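Local coordinates for protein AT27789p (Drosophila melanogaster, PDB 5UZM) that probably binds RNA, including messenger RNA, as the second quasi-RNA recognition motif of the hnRNP F/H homolog Glorund, at residues E22-E27 with E74-R79; E27-L32 with V57-Q62; G40-M45 with A89-A94; R71-E74 with R79-E82. One frame throughout, in Å; residues are numbered along the deposited sequence. Where two conformers were deposited one is given.

Interaction 1. Residues E22-E27 with E74-R79; sequences EQQIEE and EKIGHR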
loop_
_atom_site.group_PDB
_atom_site.type_symbol
_atom_site.label_atom_id
_atom_site.label_comp_id
_atom_site.label_asym_id
_atom_site.label_seq_id
_atom_site.Cartn_x
_atom_site.Cartn_y
_atom_site.Cartn_z
ATOM N N GLU A 22 -9.157 -3.889 1.602
ATOM C CA GLU A 22 -7.967 -4.519 2.160
ATOM C C GLU A 22 -7.767 -5.912 1.589
ATOM O O GLU A 22 -6.634 -6.307 1.343
ATOM C CB GLU A 22 -8.048 -4.624 3.691
ATOM C CG GLU A 22 -7.877 -3.291 4.433
ATOM C CD GLU A 22 -8.051 -3.466 5.921
ATOM O OE1 GLU A 22 -8.224 -2.437 6.625
ATOM O OE2 GLU A 22 -8.022 -4.633 6.363
ATOM N N GLN A 23 -8.848 -6.640 1.302
ATOM C CA GLN A 23 -8.680 -7.982 0.744
ATOM C C GLN A 23 -7.982 -7.930 -0.613
ATOM O O GLN A 23 -7.137 -8.790 -0.924
ATOM C CB GLN A 23 -10.046 -8.671 0.611
ATOM C CG GLN A 23 -9.938 -10.070 0.034
ATOM C CD GLN A 23 -11.297 -10.752 -0.140
ATOM O OE1 GLN A 23 -12.344 -10.119 -0.014
ATOM N NE2 GLN A 23 -11.277 -12.048 -0.410
ATOM N N GLN A 24 -8.307 -6.922 -1.432
ATOM C CA GLN A 24 -7.682 -6.796 -2.744
ATOM C C GLN A 24 -6.207 -6.428 -2.624
ATOM O O GLN A 24 -5.386 -6.872 -3.447
ATOM C CB GLN A 24 -8.426 -5.748 -3.549
ATOM C CG GLN A 24 -9.786 -6.260 -4.036
ATOM C CD GLN A 24 -10.506 -5.186 -4.798
ATOM O OE1 GLN A 24 -10.762 -4.124 -4.264
ATOM N NE2 GLN A 24 -10.754 -5.420 -6.073
ATOM N N ILE A 25 -5.867 -5.595 -1.648
ATOM C CA ILE A 25 -4.451 -5.265 -1.411
ATOM C C ILE A 25 -3.701 -6.515 -0.965
ATOM O O ILE A 25 -2.583 -6.779 -1.412
ATOM C CB ILE A 25 -4.300 -4.142 -0.366
ATOM C CG1 ILE A 25 -5.064 -2.896 -0.816
ATOM C CG2 ILE A 25 -2.806 -3.860 -0.076
ATOM C CD1 ILE A 25 -4.636 -2.440 -2.099
ATOM N N GLU A 26 -4.266 -7.253 -0.009
ATOM C CA GLU A 26 -3.633 -8.486 0.467
ATOM C C GLU A 26 -3.387 -9.457 -0.684
ATOM O O GLU A 26 -2.286 -10.034 -0.798
ATOM C CB GLU A 26 -4.509 -9.119 1.548
ATOM C CG GLU A 26 -4.557 -8.264 2.865
ATOM C CD GLU A 26 -5.842 -8.477 3.731
ATOM O OE1 GLU A 26 -6.717 -9.261 3.340
ATOM O OE2 GLU A 26 -5.992 -7.837 4.806
ATOM N N GLU A 27 -4.373 -9.585 -1.578
ATOM C CA GLU A 27 -4.239 -10.450 -2.763
ATOM C C GLU A 27 -3.172 -9.924 -3.737
ATOM O O GLU A 27 -2.369 -10.700 -4.264
ATOM C CB GLU A 27 -5.590 -10.593 -3.458
ATOM C CG GLU A 27 -5.489 -11.345 -4.745
ATOM C CD GLU A 27 -6.813 -11.461 -5.463
ATOM O OE1 GLU A 27 -6.814 -11.433 -6.724
ATOM O OE2 GLU A 27 -7.837 -11.602 -4.759
ATOM N N GLU A 74 1.585 -3.750 -11.915
ATOM C CA GLU A 74 0.628 -4.850 -11.970
ATOM C C GLU A 74 -0.772 -4.329 -11.597
ATOM O O GLU A 74 -0.936 -3.203 -11.125
ATOM C CB GLU A 74 1.076 -5.996 -11.069
ATOM C CG GLU A 74 2.403 -6.599 -11.568
ATOM C CD GLU A 74 2.884 -7.773 -10.776
ATOM O OE1 GLU A 74 3.999 -8.273 -11.086
ATOM O OE2 GLU A 74 2.196 -8.174 -9.827
ATOM N N LYS A 75 -1.791 -5.134 -11.850
ATOM C CA LYS A 75 -3.174 -4.667 -11.830
ATOM C C LYS A 75 -3.954 -5.158 -10.616
ATOM O O LYS A 75 -3.814 -6.299 -10.153
ATOM C CB LYS A 75 -3.938 -5.096 -13.103
ATOM C CG LYS A 75 -3.382 -4.364 -14.338
ATOM C CD LYS A 75 -3.935 -4.881 -15.643
ATOM C CE LYS A 75 -5.354 -4.492 -15.805
ATOM N NZ LYS A 75 -5.778 -4.728 -17.237
ATOM N N ILE A 76 -4.872 -4.306 -10.169
ATOM C CA ILE A 76 -6.024 -4.728 -9.370
ATOM C C ILE A 76 -7.254 -4.443 -10.208
ATOM O O ILE A 76 -7.507 -3.276 -10.577
ATOM C CB ILE A 76 -6.113 -4.013 -8.015
ATOM C CG1 ILE A 76 -4.901 -4.300 -7.144
ATOM C CG2 ILE A 76 -7.437 -4.360 -7.314
ATOM C CD1 ILE A 76 -4.964 -3.532 -5.803
ATOM N N GLY A 77 -7.968 -5.497 -10.569
ATOM C CA GLY A 77 -9.061 -5.320 -11.525
ATOM C C GLY A 77 -8.486 -4.797 -12.836
ATOM O O GLY A 77 -7.517 -5.338 -13.373
ATOM N N HIS A 78 -9.024 -3.669 -13.292
ATOM C CA HIS A 78 -8.558 -3.087 -14.543
ATOM C C HIS A 78 -7.582 -1.943 -14.315
ATOM O O HIS A 78 -7.162 -1.317 -15.312
ATOM C CB HIS A 78 -9.749 -2.576 -15.387
ATOM C CG HIS A 78 -10.569 -1.542 -14.693
ATOM N ND1 HIS A 78 -11.748 -1.839 -14.045
ATOM C CD2 HIS A 78 -10.393 -0.204 -14.566
ATOM C CE1 HIS A 78 -12.245 -0.735 -13.515
ATOM N NE2 HIS A 78 -11.435 0.269 -13.805
ATOM N N ARG A 79 -7.193 -1.669 -13.056
ATOM C CA ARG A 79 -6.370 -0.509 -12.693
ATOM C C ARG A 79 -4.916 -0.918 -12.531
ATOM O O ARG A 79 -4.608 -1.856 -11.803
ATOM C CB ARG A 79 -6.805 0.140 -11.368
ATOM C CG ARG A 79 -8.241 0.690 -11.409
ATOM C CD ARG A 79 -8.378 1.979 -12.289
ATOM N NE ARG A 79 -7.622 3.084 -11.710
ATOM C CZ ARG A 79 -7.604 4.322 -12.194
ATOM N NH1 ARG A 79 -6.883 5.289 -11.591
ATOM N NH2 ARG A 79 -8.300 4.588 -13.288
#
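Q24 and I25 of helix 22-28 meet one residue of the facing hairpin, I76, whose two branches are shared out between them. The CG2 methyl of I76 lies against the carboxamide of Q24, 3.7 Å from NE2 and 4.1 Å from CD, and also approaches the CB of the same glutamine. The longer branch of I76 reaches the helix itself: its CD1 ends 3.9 Å from the CD1 of I25, methyl against methyl, and comes near the backbone O of Q24. In I76 the torsion chi1 of -62° sets CG1 beside the backbone N while CG2 takes the position anti to it, which places CG2 against Q24 and CD1 against I25. I25 starts out pointing away from the hairpin, and its bent CG1-CD1 arm brings the terminal methyl back to the contact. The next shell holds both partners. L16 touches I25 and I76 alike, F28 and I81 pack on I76, and I41 and F43 of the strand 41-45 lie on I25. OE1 of Q24 accepts a hydrogen bond from the backbone N of T21, just before the helix. I76 is itself fixed by a type II' beta turn from I76 to R79, closed by paired backbone bonds, I76 N to R79 O and R79 N to I76 O, both 3.0 Å, with G77 at positive phi (61°). No hydrogen bond joins the two segments, consistent with an attachment of this edge of the RNA recognition motif to its first helix mainly by apolar packing.

Interaction 2. Residues E27-L32 with V57-Q62; sequences EFFSGL and VQFESQ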
loop_
_atom_site.group_PDB
_atom_site.type_symbol
_atom_site.label_atom_id
_atom_site.label_comp_id
_atom_site.label_asym_id
_atom_site.label_seq_id
_atom_site.Cartn_x
_atom_site.Cartn_y
_atom_site.Cartn_z
ATOM N N GLU A 27 -4.373 -9.585 -1.578
ATOM C CA GLU A 27 -4.239 -10.450 -2.763
ATOM C C GLU A 27 -3.172 -9.924 -3.737
ATOM O O GLU A 27 -2.369 -10.700 -4.264
ATOM C CB GLU A 27 -5.590 -10.593 -3.458
ATOM C CG GLU A 27 -5.489 -11.345 -4.745
ATOM C CD GLU A 27 -6.813 -11.461 -5.463
ATOM O OE1 GLU A 27 -6.814 -11.433 -6.724
ATOM O OE2 GLU A 27 -7.837 -11.602 -4.759
ATOM N N PHE A 28 -3.145 -8.619 -3.972
ATOM C CA PHE A 28 -2.134 -8.039 -4.850
ATOM C C PHE A 28 -0.732 -8.324 -4.334
ATOM O O PHE A 28 0.183 -8.559 -5.129
ATOM C CB PHE A 28 -2.387 -6.537 -4.929
ATOM C CG PHE A 28 -1.513 -5.808 -5.852
ATOM C CD1 PHE A 28 -1.760 -5.802 -7.214
ATOM C CD2 PHE A 28 -0.402 -5.117 -5.368
ATOM C CE1 PHE A 28 -0.912 -5.106 -8.065
ATOM C CE2 PHE A 28 0.415 -4.409 -6.229
ATOM C CZ PHE A 28 0.167 -4.424 -7.580
ATOM N N PHE A 29 -0.544 -8.330 -3.019
ATOM C CA PHE A 29 0.750 -8.611 -2.409
ATOM C C PHE A 29 0.806 -10.038 -1.864
ATOM O O PHE A 29 1.504 -10.298 -0.887
ATOM C CB PHE A 29 1.029 -7.556 -1.322
ATOM C CG PHE A 29 1.356 -6.212 -1.890
ATOM C CD1 PHE A 29 2.360 -6.079 -2.834
ATOM C CD2 PHE A 29 0.704 -5.068 -1.474
ATOM C CE1 PHE A 29 2.683 -4.867 -3.402
ATOM C CE2 PHE A 29 1.071 -3.827 -2.017
ATOM C CZ PHE A 29 2.082 -3.721 -2.969
ATOM N N SER A 30 0.050 -10.962 -2.476
ATOM C CA SER A 30 0.084 -12.361 -2.051
ATOM C C SER A 30 1.505 -12.885 -2.037
ATOM O O SER A 30 2.253 -12.703 -2.994
ATOM C CB SER A 30 -0.782 -13.203 -2.983
ATOM O OG SER A 30 -0.736 -14.575 -2.553
ATOM N N GLY A 31 1.846 -13.593 -0.972
ATOM C CA GLY A 31 3.208 -14.077 -0.785
ATOM C C GLY A 31 4.096 -13.177 0.037
ATOM O O GLY A 31 5.214 -13.575 0.379
ATOM N N LEU A 32 3.677 -11.955 0.325
ATOM C CA LEU A 32 4.479 -11.027 1.117
ATOM C C LEU A 32 3.826 -10.822 2.474
ATOM O O LEU A 32 2.601 -10.898 2.610
ATOM C CB LEU A 32 4.615 -9.687 0.410
ATOM C CG LEU A 32 4.997 -9.816 -1.078
ATOM C CD1 LEU A 32 5.089 -8.461 -1.709
ATOM C CD2 LEU A 32 6.333 -10.562 -1.290
ATOM N N VAL A 57 1.322 0.615 2.590
ATOM C CA VAL A 57 1.364 -0.774 3.045
ATOM C C VAL A 57 2.698 -0.991 3.747
ATOM O O VAL A 57 3.750 -0.627 3.211
ATOM C CB VAL A 57 1.168 -1.766 1.873
ATOM C CG1 VAL A 57 1.275 -3.221 2.361
ATOM C CG2 VAL A 57 -0.197 -1.495 1.180
ATOM N N GLN A 58 2.638 -1.573 4.939
ATOM C CA GLN A 58 3.795 -1.855 5.783
ATOM C C GLN A 58 4.064 -3.349 5.770
ATOM O O GLN A 58 3.156 -4.118 6.077
ATOM C CB GLN A 58 3.520 -1.454 7.227
ATOM C CG GLN A 58 3.259 -0.030 7.436
ATOM C CD GLN A 58 3.392 0.356 8.894
ATOM O OE1 GLN A 58 2.572 1.097 9.436
ATOM N NE2 GLN A 58 4.432 -0.157 9.541
ATOM N N PHE A 59 5.306 -3.740 5.492
ATOM C CA PHE A 59 5.726 -5.136 5.473
ATOM C C PHE A 59 6.599 -5.474 6.678
ATOM O O PHE A 59 7.113 -4.604 7.378
ATOM C CB PHE A 59 6.491 -5.442 4.185
ATOM C CG PHE A 59 5.673 -5.215 2.943
ATOM C CD1 PHE A 59 4.796 -6.205 2.496
ATOM C CD2 PHE A 59 5.749 -4.025 2.246
ATOM C CE1 PHE A 59 4.011 -5.986 1.368
ATOM C CE2 PHE A 59 4.960 -3.802 1.091
ATOM C CZ PHE A 59 4.081 -4.785 0.672
ATOM N N GLU A 60 6.825 -6.779 6.863
ATOM C CA GLU A 60 7.598 -7.219 8.015
ATOM C C GLU A 60 9.091 -7.189 7.765
ATOM O O GLU A 60 9.873 -7.248 8.722
ATOM C CB GLU A 60 7.188 -8.636 8.410
ATOM C CG GLU A 60 7.171 -8.851 9.882
ATOM C CD GLU A 60 6.026 -8.124 10.517
ATOM O OE1 GLU A 60 4.892 -8.283 10.017
ATOM O OE2 GLU A 60 6.255 -7.388 11.498
ATOM N N SER A 61 9.517 -7.129 6.510
ATOM C CA SER A 61 10.920 -7.304 6.191
ATOM C C SER A 61 11.298 -6.410 5.027
ATOM O O SER A 61 10.459 -5.984 4.228
ATOM C CB SER A 61 11.256 -8.765 5.855
ATOM O OG SER A 61 10.778 -9.123 4.567
ATOM N N GLN A 62 12.598 -6.140 4.930
ATOM C CA GLN A 62 13.113 -5.342 3.830
ATOM C C GLN A 62 13.001 -6.076 2.496
ATOM O O GLN A 62 12.641 -5.478 1.475
ATOM C CB GLN A 62 14.565 -4.946 4.136
ATOM C CG GLN A 62 15.378 -4.521 2.945
ATOM C CD GLN A 62 15.047 -3.142 2.439
ATOM O OE1 GLN A 62 14.288 -2.384 3.061
ATOM N NE2 GLN A 62 15.620 -2.801 1.296
#
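F29 and F59 both carry CG beside the backbone N and anti to the carbonyl carbon, with chi1 at -72° and -60°, and these torsions send the two rings toward each other between the first helix and the sheet. The setting is the hydrophobic core of an RNA recognition motif, a fold of two helices against an antiparallel sheet; here helix 22-28 runs out and strand 54-58 ends. The rings form a T-shaped, edge-to-face pair: F59 puts its edge to the face of F29, planes at 88° and centroids 5.3 Å apart. F28, the preceding residue, lies over the opposite face of the F29 ring with its CD2, so that ring is held between two aromatic neighbours. V57 adds a methyl from the strand, CG2 standing 4.2 Å from F29 CE2. L32 reaches F59 after a type II beta turn from F29 to L32, closed by a bond of 3.0 Å from L32 N to F29 O; its CB lies 3.9 Å from F59 CE1, and its CD1 touches the same ring carbon. Around them, A68 of the second helix packs on both phenylalanines, and L13 of the central strand meets F29 and V57. The meeting point of the aromatic pair is one carbon: F59 CZ sits over the centre of the F29 ring, 4.0 Å from F29 CG.

Interaction 3. Residues G40-M45 with A89-A94; sequences GILFVM and AEMKRA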
loop_
_atom_site.group_PDB
_atom_site.type_symbol
_atom_site.label_atom_id
_atom_site.label_comp_id
_atom_site.label_asym_id
_atom_site.label_seq_id
_atom_site.Cartn_x
_atom_site.Cartn_y
_atom_site.Cartn_z
ATOM N N GLY A 40 -1.119 -1.947 9.113
ATOM C CA GLY A 40 -0.543 -2.683 8.006
ATOM C C GLY A 40 -0.924 -2.104 6.658
ATOM O O GLY A 40 -0.120 -2.118 5.719
ATOM N N ILE A 41 -2.177 -1.687 6.512
ATOM C CA ILE A 41 -2.692 -1.162 5.244
ATOM C C ILE A 41 -3.493 0.074 5.611
ATOM O O ILE A 41 -4.454 -0.024 6.390
ATOM C CB ILE A 41 -3.605 -2.161 4.504
ATOM C CG1 ILE A 41 -2.874 -3.472 4.137
ATOM C CG2 ILE A 41 -4.291 -1.477 3.288
ATOM C CD1 ILE A 41 -3.817 -4.610 3.642
ATOM N N LEU A 42 -3.136 1.221 5.046
ATOM C CA LEU A 42 -3.863 2.463 5.324
ATOM C C LEU A 42 -4.222 3.141 4.012
ATOM O O LEU A 42 -3.346 3.385 3.176
ATOM C CB LEU A 42 -3.034 3.397 6.209
ATOM C CG LEU A 42 -2.892 2.910 7.670
ATOM C CD1 LEU A 42 -2.073 3.870 8.531
ATOM C CD2 LEU A 42 -4.259 2.654 8.339
ATOM N N PHE A 43 -5.511 3.394 3.808
ATOM C CA PHE A 43 -5.975 4.130 2.649
ATOM C C PHE A 43 -5.933 5.626 2.926
ATOM O O PHE A 43 -6.343 6.085 4.001
ATOM C CB PHE A 43 -7.373 3.669 2.259
ATOM C CG PHE A 43 -7.425 2.213 1.868
ATOM C CD1 PHE A 43 -6.955 1.814 0.639
ATOM C CD2 PHE A 43 -7.925 1.246 2.726
ATOM C CE1 PHE A 43 -6.930 0.482 0.257
ATOM C CE2 PHE A 43 -7.927 -0.108 2.345
ATOM C CZ PHE A 43 -7.452 -0.479 1.096
ATOM N N VAL A 44 -5.415 6.385 1.966
ATOM C CA VAL A 44 -5.309 7.836 2.130
ATOM C C VAL A 44 -6.648 8.495 1.803
ATOM O O VAL A 44 -7.289 8.182 0.803
ATOM C CB VAL A 44 -4.175 8.388 1.246
ATOM C CG1 VAL A 44 -4.020 9.899 1.438
ATOM C CG2 VAL A 44 -2.868 7.713 1.577
ATOM N N MET A 45 -7.047 9.476 2.639
ATOM C CA MET A 45 -8.307 10.195 2.491
ATOM C C MET A 45 -8.026 11.693 2.361
ATOM O O MET A 45 -7.017 12.168 2.886
ATOM C CB MET A 45 -9.217 9.951 3.703
ATOM C CG MET A 45 -9.475 8.497 4.003
ATOM S SD MET A 45 -10.620 7.775 2.840
ATOM C CE MET A 45 -9.909 6.127 2.643
ATOM N N ALA A 89 7.421 7.484 8.589
ATOM C CA ALA A 89 7.063 8.886 8.824
ATOM C C ALA A 89 6.127 9.411 7.739
ATOM O O ALA A 89 5.186 10.152 8.030
ATOM C CB ALA A 89 8.321 9.755 8.912
ATOM N N GLU A 90 6.361 9.035 6.477
ATOM C CA GLU A 90 5.449 9.478 5.426
ATOM C C GLU A 90 4.075 8.848 5.606
ATOM O O GLU A 90 3.046 9.514 5.427
ATOM C CB GLU A 90 6.033 9.158 4.048
ATOM C CG GLU A 90 5.169 9.741 2.912
ATOM C CD GLU A 90 5.646 9.371 1.492
ATOM O OE1 GLU A 90 5.314 10.113 0.536
ATOM O OE2 GLU A 90 6.327 8.346 1.311
ATOM N N MET A 91 4.034 7.562 5.967
ATOM C CA MET A 91 2.750 6.913 6.223
ATOM C C MET A 91 2.008 7.596 7.369
ATOM O O MET A 91 0.802 7.871 7.271
ATOM C CB MET A 91 2.982 5.428 6.530
ATOM C CG MET A 91 1.720 4.639 6.898
ATOM S SD MET A 91 2.177 2.898 6.981
ATOM C CE MET A 91 0.568 2.114 6.726
ATOM N N LYS A 92 2.706 7.860 8.479
ATOM C CA LYS A 92 2.033 8.470 9.626
ATOM C C LYS A 92 1.547 9.880 9.306
ATOM O O LYS A 92 0.467 10.282 9.754
ATOM C CB LYS A 92 2.958 8.486 10.846
ATOM C CG LYS A 92 3.203 7.112 11.427
ATOM C CD LYS A 92 2.253 6.821 12.577
ATOM C CE LYS A 92 2.604 5.506 13.250
ATOM N NZ LYS A 92 4.076 5.350 13.358
ATOM N N ARG A 93 2.331 10.653 8.556
ATOM C CA ARG A 93 1.911 12.015 8.225
ATOM C C ARG A 93 0.602 12.020 7.453
ATOM O O ARG A 93 -0.344 12.732 7.808
ATOM C CB ARG A 93 3.001 12.728 7.429
ATOM C CG ARG A 93 3.935 13.548 8.291
ATOM C CD ARG A 93 4.682 14.566 7.453
ATOM N NE ARG A 93 5.178 13.995 6.205
ATOM C CZ ARG A 93 6.229 13.185 6.128
ATOM N NH1 ARG A 93 6.883 12.839 7.228
ATOM N NH2 ARG A 93 6.625 12.713 4.957
ATOM N N ALA A 94 0.515 11.208 6.402
ATOM C CA ALA A 94 -0.641 11.255 5.523
ATOM C C ALA A 94 -1.878 10.615 6.132
ATOM O O ALA A 94 -2.969 10.755 5.562
ATOM C CB ALA A 94 -0.311 10.572 4.194
HETATM O O HOH W 1 -5.359 10.170 4.972
#
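M45 N donates to water 1 at 3.0 Å, and the same water donates to A94 O; that second distance, 2.5 Å, is shorter than usual and its exact length doubtful. The water spans from the last turn of helix 88-94 to the end of the edge strand 41-45. Apart from it the contact is apolar. The methyl CE of M91 makes the main contact: it sits 3.6 Å from L42 CD1 and almost as near to L42 CG, with CB a little farther, and the two side chains cross at about a right angle. M91 gets there with CG anti to the backbone N (chi1 177°) and the chain extended beyond it. V44 CG1 lies 4.3 Å from A94 O. F56 and Q58 of the adjoining strand 54-58 also touch M91, and E90 forms a salt bridge with K12 of the central strand 10-14. L42 faces this helix while I41 and F43 face helix 22-28, which puts the C-terminal helix on the sheet face that canonical RNA recognition motifs use for RNA, where it may limit access. Between helix 88-94 and strand 41-45 the chemistry implies attachment through the CE methyl of M91 and a bridging water, with no direct hydrogen bond.

Interaction 4. Residues R71-E74 with R79-E82; sequences RNRE and RYIE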
loop_
_atom_site.group_PDB
_atom_site.type_symbol
_atom_site.label_atom_id
_atom_site.label_comp_id
_atom_site.label_asym_id
_atom_site.label_seq_id
_atom_site.Cartn_x
_atom_site.Cartn_y
_atom_site.Cartn_z
ATOM N N ARG A 71 6.372 -5.350 -8.105
ATOM C CA ARG A 71 5.027 -5.505 -8.666
ATOM C C ARG A 71 4.459 -4.194 -9.209
ATOM O O ARG A 71 3.274 -4.140 -9.553
ATOM C CB ARG A 71 4.101 -6.102 -7.620
ATOM C CG ARG A 71 4.581 -7.519 -7.255
ATOM C CD ARG A 71 3.673 -8.232 -6.322
ATOM N NE ARG A 71 4.379 -9.432 -5.857
ATOM C CZ ARG A 71 3.856 -10.359 -5.076
ATOM N NH1 ARG A 71 2.580 -10.285 -4.702
ATOM N NH2 ARG A 71 4.591 -11.405 -4.667
ATOM N N ASN A 72 5.305 -3.180 -9.355
ATOM C CA ASN A 72 4.918 -1.898 -9.922
ATOM C C ASN A 72 4.247 -2.088 -11.275
ATOM O O ASN A 72 4.719 -2.861 -12.124
ATOM C CB ASN A 72 6.156 -1.004 -10.058
ATOM C CG ASN A 72 5.822 0.359 -10.572
ATOM O OD1 ASN A 72 4.919 1.000 -10.079
ATOM N ND2 ASN A 72 6.504 0.795 -11.627
ATOM N N ARG A 73 3.117 -1.407 -11.453
ATOM C CA ARG A 73 2.233 -1.448 -12.608
ATOM C C ARG A 73 1.533 -2.792 -12.846
ATOM O O ARG A 73 0.889 -2.950 -13.879
ATOM C CB ARG A 73 2.939 -1.011 -13.898
ATOM C CG ARG A 73 3.502 0.422 -13.777
ATOM C CD ARG A 73 3.655 1.144 -15.097
ATOM N NE ARG A 73 2.437 1.849 -15.466
ATOM C CZ ARG A 73 1.603 1.458 -16.420
ATOM N NH1 ARG A 73 1.848 0.357 -17.120
ATOM N NH2 ARG A 73 0.520 2.172 -16.672
ATOM N N GLU A 74 1.585 -3.750 -11.915
ATOM C CA GLU A 74 0.628 -4.850 -11.970
ATOM C C GLU A 74 -0.772 -4.329 -11.597
ATOM O O GLU A 74 -0.936 -3.203 -11.125
ATOM C CB GLU A 74 1.076 -5.996 -11.069
ATOM C CG GLU A 74 2.403 -6.599 -11.568
ATOM C CD GLU A 74 2.884 -7.773 -10.776
ATOM O OE1 GLU A 74 3.999 -8.273 -11.086
ATOM O OE2 GLU A 74 2.196 -8.174 -9.827
ATOM N N ARG A 79 -7.193 -1.669 -13.056
ATOM C CA ARG A 79 -6.370 -0.509 -12.693
ATOM C C ARG A 79 -4.916 -0.918 -12.531
ATOM O O ARG A 79 -4.608 -1.856 -11.803
ATOM C CB ARG A 79 -6.805 0.140 -11.368
ATOM C CG ARG A 79 -8.241 0.690 -11.409
ATOM C CD ARG A 79 -8.378 1.979 -12.289
ATOM N NE ARG A 79 -7.622 3.084 -11.710
ATOM C CZ ARG A 79 -7.604 4.322 -12.194
ATOM N NH1 ARG A 79 -6.883 5.289 -11.591
ATOM N NH2 ARG A 79 -8.300 4.588 -13.288
ATOM N N TYR A 80 -4.038 -0.177 -13.176
ATOM C CA TYR A 80 -2.607 -0.334 -12.984
ATOM C C TYR A 80 -2.166 0.366 -11.707
ATOM O O TYR A 80 -2.491 1.549 -11.482
ATOM C CB TYR A 80 -1.875 0.268 -14.185
ATOM C CG TYR A 80 -2.047 -0.467 -15.482
ATOM C CD1 TYR A 80 -3.084 -0.156 -16.340
ATOM C CD2 TYR A 80 -1.166 -1.479 -15.843
ATOM C CE1 TYR A 80 -3.249 -0.839 -17.554
ATOM C CE2 TYR A 80 -1.312 -2.159 -17.060
ATOM C CZ TYR A 80 -2.363 -1.828 -17.902
ATOM O OH TYR A 80 -2.555 -2.483 -19.101
ATOM N N ILE A 81 -1.428 -0.354 -10.866
ATOM C CA ILE A 81 -1.068 0.165 -9.549
ATOM C C ILE A 81 0.395 0.606 -9.577
ATOM O O ILE A 81 1.299 -0.204 -9.826
ATOM C CB ILE A 81 -1.316 -0.889 -8.447
ATOM C CG1 ILE A 81 -2.762 -1.451 -8.496
ATOM C CG2 ILE A 81 -1.027 -0.303 -7.081
ATOM C CD1 ILE A 81 -3.879 -0.393 -8.501
ATOM N N GLU A 82 0.619 1.892 -9.365
ATOM C CA GLU A 82 1.968 2.433 -9.210
ATOM C C GLU A 82 2.424 2.239 -7.785
ATOM O O GLU A 82 1.665 2.495 -6.847
ATOM C CB GLU A 82 1.994 3.921 -9.576
ATOM C CG GLU A 82 1.369 4.218 -10.939
ATOM C CD GLU A 82 1.133 5.707 -11.118
ATOM O OE1 GLU A 82 2.135 6.414 -11.369
ATOM O OE2 GLU A 82 -0.030 6.172 -10.951
#
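Two backbone hydrogen bonds tie the turn R71-E74 to the strand 79-85. R73 N donates to I81 O at 2.7 Å, tilted from the carbonyl plane and rather bent, with an N-H...O angle of 140°. I81 N donates to E74 O at 2.9 Å, nearly in line with the carbonyl. Both polar backbone atoms of I81 are thereby used. The turn behind them is a type II beta turn, closed by E74 N to R71 O, with R73 at positive phi.

Stacking is the second kind. The guanidinium of R73 lies flat on the ring of Y80, planes 15° apart and centres 4.6 Å apart. R73 starts away from the strand; the bend at chi3 (88°) folds its end back, NH2 sitting 3.9 Å from Y80 CG.

Close packing comes third: N72 OD1 rests 3.4 Å from E82 CA, and its hydrogen-bond partner is I83 N, one residue further along. R71 turns its guanidinium away to the carbonyls of F28 and S30 at the end of the first helix. The turn leads from the second helix into the 75-76/79-85 beta-hairpin, whose second arm is the last strand of the RNA recognition motif sheet.

The four contacts surround one antiparallel sheet. Interactions 1 and 4 lie closest, centres about 9 Å apart, and share E74 and R79 in the hairpin of strands 75-76 and 79-85. Interactions 1 and 2, about 13 Å apart, share E27 and use helix 22-28; interaction 2 is nested along the chain within the loop closed by interaction 1 and precedes interaction 4. R71 links interactions 2 and 4. Interaction 3, centred about 15 Å from interaction 2, touches it and interaction 1, but not interaction 4, about 19 Å away. Helix 22-28 (interactions 1 and 2) and helix 88-94 (interaction 3) thus pack on opposite faces of the sheet, with interaction 4 toward the edge far from strand 41-45.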